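Local coordinates for conjugal transfer protein TRWB (Escherichia coli, PDB 1E9R) that probably couples ATP hydrolysis to DNA transport in bacterial conjugation, as a coupling protein resembling ring helicases and F1-ATPase, at residues K113-I121 / A162-L172. Numbering follows the deposited sequence.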
loop_
_atom_site.group_PDB
_atom_site.type_symbol
_atom_site.label_atom_id
_atom_site.label_comp_id
_atom_site.label_asym_id
_atom_site.label_seq_id
_atom_site.Cartn_x
_atom_site.Cartn_y
_atom_site.Cartn_z
ATOM N N LYS B 113 2.093 -6.453 -46.113
ATOM C CA LYS B 113 0.874 -7.041 -46.656
ATOM C C LYS B 113 -0.249 -6.091 -46.232
ATOM O O LYS B 113 -0.050 -5.244 -45.347
ATOM C CB LYS B 113 0.625 -8.419 -46.047
ATOM C CG LYS B 113 1.786 -9.383 -46.178
ATOM C CD LYS B 113 1.920 -9.932 -47.582
ATOM C CE LYS B 113 0.678 -10.705 -47.986
ATOM N NZ LYS B 113 0.807 -11.270 -49.363
ATOM N N GLY B 114 -1.415 -6.214 -46.865
ATOM C CA GLY B 114 -2.544 -5.364 -46.512
ATOM C C GLY B 114 -3.308 -6.057 -45.406
ATOM O O GLY B 114 -3.452 -7.279 -45.455
ATOM N N TRP B 115 -3.813 -5.313 -44.420
ATOM C CA TRP B 115 -4.511 -5.961 -43.311
ATOM C C TRP B 115 -5.369 -5.041 -42.446
ATOM O O TRP B 115 -5.143 -3.831 -42.388
ATOM C CB TRP B 115 -3.464 -6.646 -42.414
ATOM C CG TRP B 115 -4.012 -7.314 -41.171
ATOM C CD1 TRP B 115 -4.404 -8.617 -41.040
ATOM C CD2 TRP B 115 -4.208 -6.704 -39.887
ATOM N NE1 TRP B 115 -4.825 -8.860 -39.753
ATOM C CE2 TRP B 115 -4.717 -7.703 -39.025
ATOM C CE3 TRP B 115 -4.004 -5.409 -39.380
ATOM C CZ2 TRP B 115 -5.023 -7.448 -37.681
ATOM C CZ3 TRP B 115 -4.311 -5.157 -38.047
ATOM C CH2 TRP B 115 -4.814 -6.175 -37.214
ATOM N N SER B 116 -6.350 -5.644 -41.774
ATOM C CA SER B 116 -7.244 -4.954 -40.838
ATOM C C SER B 116 -7.765 -6.115 -40.018
ATOM O O SER B 116 -7.860 -7.222 -40.539
ATOM C CB SER B 116 -8.420 -4.281 -41.543
ATOM O OG SER B 116 -9.507 -5.187 -41.703
ATOM N N PHE B 117 -8.118 -5.886 -38.760
ATOM C CA PHE B 117 -8.592 -6.990 -37.950
ATOM C C PHE B 117 -9.826 -7.665 -38.532
ATOM O O PHE B 117 -10.154 -8.786 -38.153
ATOM C CB PHE B 117 -8.843 -6.551 -36.502
ATOM C CG PHE B 117 -10.129 -5.810 -36.291
ATOM C CD1 PHE B 117 -10.216 -4.452 -36.538
ATOM C CD2 PHE B 117 -11.254 -6.474 -35.821
ATOM C CE1 PHE B 117 -11.410 -3.768 -36.317
ATOM C CE2 PHE B 117 -12.446 -5.800 -35.600
ATOM C CZ PHE B 117 -12.523 -4.445 -35.848
ATOM N N PHE B 118 -10.504 -7.004 -39.464
ATOM C CA PHE B 118 -11.686 -7.605 -40.076
ATOM C C PHE B 118 -11.339 -8.950 -40.715
ATOM O O PHE B 118 -12.148 -9.881 -40.718
ATOM C CB PHE B 118 -12.284 -6.685 -41.151
ATOM C CG PHE B 118 -13.153 -5.586 -40.606
ATOM C CD1 PHE B 118 -14.448 -5.854 -40.185
ATOM C CD2 PHE B 118 -12.677 -4.282 -40.509
ATOM C CE1 PHE B 118 -15.268 -4.835 -39.669
ATOM C CE2 PHE B 118 -13.487 -3.254 -39.997
ATOM C CZ PHE B 118 -14.788 -3.534 -39.576
ATOM N N ASN B 119 -10.123 -9.044 -41.244
ATOM C CA ASN B 119 -9.655 -10.253 -41.915
ATOM C C ASN B 119 -9.544 -11.486 -41.027
ATOM O O ASN B 119 -9.334 -12.588 -41.541
ATOM C CB ASN B 119 -8.284 -10.012 -42.565
ATOM C CG ASN B 119 -8.270 -8.799 -43.489
ATOM O OD1 ASN B 119 -9.309 -8.362 -43.977
ATOM N ND2 ASN B 119 -7.079 -8.262 -43.744
ATOM N N GLU B 120 -9.678 -11.319 -39.710
ATOM C CA GLU B 120 -9.541 -12.455 -38.799
ATOM C C GLU B 120 -10.863 -12.975 -38.270
ATOM O O GLU B 120 -10.908 -13.966 -37.537
ATOM C CB GLU B 120 -8.652 -12.078 -37.617
ATOM C CG GLU B 120 -7.371 -11.336 -37.983
ATOM C CD GLU B 120 -6.456 -12.109 -38.920
ATOM O OE1 GLU B 120 -6.708 -13.299 -39.188
ATOM O OE2 GLU B 120 -5.463 -11.519 -39.385
ATOM N N ILE B 121 -11.949 -12.319 -38.646
ATOM C CA ILE B 121 -13.248 -12.736 -38.162
ATOM C C ILE B 121 -13.763 -13.941 -38.934
ATOM O O ILE B 121 -13.918 -13.884 -40.155
ATOM C CB ILE B 121 -14.263 -11.573 -38.273
ATOM C CG1 ILE B 121 -13.662 -10.294 -37.678
ATOM C CG2 ILE B 121 -15.562 -11.936 -37.556
ATOM C CD1 ILE B 121 -13.377 -10.361 -36.189
ATOM N N ALA B 162 -19.534 -4.532 -41.018
ATOM C CA ALA B 162 -19.313 -5.776 -41.746
ATOM C C ALA B 162 -20.636 -6.278 -42.323
ATOM O O ALA B 162 -20.670 -6.828 -43.424
ATOM C CB ALA B 162 -18.719 -6.824 -40.820
ATOM N N LEU B 163 -21.720 -6.093 -41.571
ATOM C CA LEU B 163 -23.053 -6.506 -42.007
ATOM C C LEU B 163 -23.558 -5.701 -43.194
ATOM O O LEU B 163 -24.045 -6.272 -44.173
ATOM C CB LEU B 163 -24.064 -6.362 -40.874
ATOM C CG LEU B 163 -24.355 -7.620 -40.068
ATOM C CD1 LEU B 163 -25.628 -7.397 -39.263
ATOM C CD2 LEU B 163 -24.531 -8.808 -41.002
ATOM N N ILE B 164 -23.465 -4.375 -43.101
ATOM C CA ILE B 164 -23.926 -3.528 -44.189
ATOM C C ILE B 164 -22.946 -3.566 -45.372
ATOM O O ILE B 164 -23.100 -2.823 -46.347
ATOM C CB ILE B 164 -24.187 -2.058 -43.714
ATOM C CG1 ILE B 164 -22.882 -1.326 -43.430
ATOM C CG2 ILE B 164 -25.043 -2.066 -42.458
ATOM C CD1 ILE B 164 -23.103 0.082 -42.911
ATOM N N GLY B 165 -21.945 -4.442 -45.279
ATOM C CA GLY B 165 -20.986 -4.609 -46.359
ATOM C C GLY B 165 -19.829 -3.639 -46.470
ATOM O O GLY B 165 -19.019 -3.746 -47.393
ATOM N N THR B 166 -19.734 -2.705 -45.532
ATOM C CA THR B 166 -18.662 -1.713 -45.550
ATOM C C THR B 166 -17.635 -1.892 -44.421
ATOM O O THR B 166 -17.531 -1.036 -43.529
ATOM C CB THR B 166 -19.262 -0.294 -45.464
ATOM O OG1 THR B 166 -20.184 -0.231 -44.367
ATOM C CG2 THR B 166 -20.001 0.049 -46.756
ATOM N N PRO B 167 -16.857 -2.999 -44.449
ATOM C CA PRO B 167 -15.855 -3.239 -43.406
ATOM C C PRO B 167 -14.635 -2.348 -43.631
ATOM O O PRO B 167 -13.568 -2.823 -44.035
ATOM C CB PRO B 167 -15.545 -4.721 -43.574
ATOM C CG PRO B 167 -15.591 -4.877 -45.043
ATOM C CD PRO B 167 -16.841 -4.095 -45.438
ATOM N N SER B 168 -14.809 -1.054 -43.372
ATOM C CA SER B 168 -13.744 -0.069 -43.552
ATOM C C SER B 168 -13.181 0.435 -42.233
ATOM O O SER B 168 -13.935 0.833 -41.347
ATOM C CB SER B 168 -14.272 1.127 -44.346
ATOM O OG SER B 168 -13.276 2.124 -44.500
ATOM N N MET B 169 -11.860 0.430 -42.097
ATOM C CA MET B 169 -11.253 0.923 -40.871
ATOM C C MET B 169 -11.481 2.419 -40.781
ATOM O O MET B 169 -11.539 2.982 -39.685
ATOM C CB MET B 169 -9.751 0.633 -40.831
ATOM C CG MET B 169 -9.404 -0.824 -40.553
ATOM S SD MET B 169 -10.252 -1.485 -39.110
ATOM C CE MET B 169 -9.389 -0.674 -37.819
ATOM N N ARG B 170 -11.620 3.058 -41.934
ATOM C CA ARG B 170 -11.845 4.491 -41.983
ATOM C C ARG B 170 -13.262 4.772 -41.487
ATOM O O ARG B 170 -13.483 5.685 -40.694
ATOM C CB ARG B 170 -11.646 4.989 -43.413
ATOM C CG ARG B 170 -11.226 6.449 -43.531
ATOM C CD ARG B 170 -10.164 6.627 -44.622
ATOM N NE ARG B 170 -8.801 6.495 -44.098
ATOM C CZ ARG B 170 -7.705 6.409 -44.854
ATOM N NH1 ARG B 170 -7.805 6.432 -46.181
ATOM N NH2 ARG B 170 -6.505 6.313 -44.285
ATOM N N GLU B 171 -14.220 3.973 -41.943
ATOM C CA GLU B 171 -15.616 4.125 -41.522
ATOM C C GLU B 171 -15.767 3.831 -40.028
ATOM O O GLU B 171 -16.520 4.507 -39.317
ATOM C CB GLU B 171 -16.528 3.178 -42.314
ATOM C CG GLU B 171 -17.121 3.779 -43.584
ATOM C CD GLU B 171 -18.066 4.938 -43.292
ATOM O OE1 GLU B 171 -19.103 4.707 -42.618
ATOM O OE2 GLU B 171 -17.768 6.079 -43.735
ATOM N N LEU B 172 -15.051 2.805 -39.574
ATOM C CA LEU B 172 -15.053 2.388 -38.182
ATOM C C LEU B 172 -14.502 3.520 -37.327
ATOM O O LEU B 172 -15.054 3.860 -36.285
ATOM C CB LEU B 172 -14.178 1.144 -38.015
ATOM C CG LEU B 172 -14.086 0.546 -36.615
ATOM C CD1 LEU B 172 -15.459 0.102 -36.126
ATOM C CD2 LEU B 172 -13.144 -0.628 -36.660
#
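Met169 reaches across to Ser116, Phe117 and Phe118. From CB, the first torsion sets CG anti to the carbonyl carbon (chi1 -74°), where it packs on Ser116 CB at 3.7 Å; bends at the next two torsions then bring SD to both phenylalanines, 3.8 Å from Phe117 CE1 and equally near Phe118 CE2, a Met-aromatic contact with each ring, oblique in both cases. The terminal CE ends at the edge of the Phe117 ring, in its plane. Leu172 CD2 meets the same edge, 3.6 Å from Phe117 CE1. Phe118 lays one ring face against Pro167, whose CB stands 3.8 Å from the ring centroid and 14° off its normal, a CH-pi contact; Ala162 CB approaches Phe118 CE1 obliquely. The residues 113-121 belong to the connection after strand 103-105, an edge strand, within this chain, of the mixed sheet in this P-loop NTPase-family protein, and their 3-10 turn packs against the joint between helices 141-163 and 169-178. In that joint Pro167 centres an inverse gamma turn, and Ser168 N-caps the second helix, its OG accepting from Glu171 N at 3.3 Å and weakly from Arg170 N. With Phe118 cut back to an alanine, Pro167 CB would probably lose its aromatic face and Met169 SD would keep a single ring. Within 113-121, Trp115 NE1 donates in its ring plane to the anti side of Glu120 OE2 (2.8 Å), which also accepts from Ile231 N.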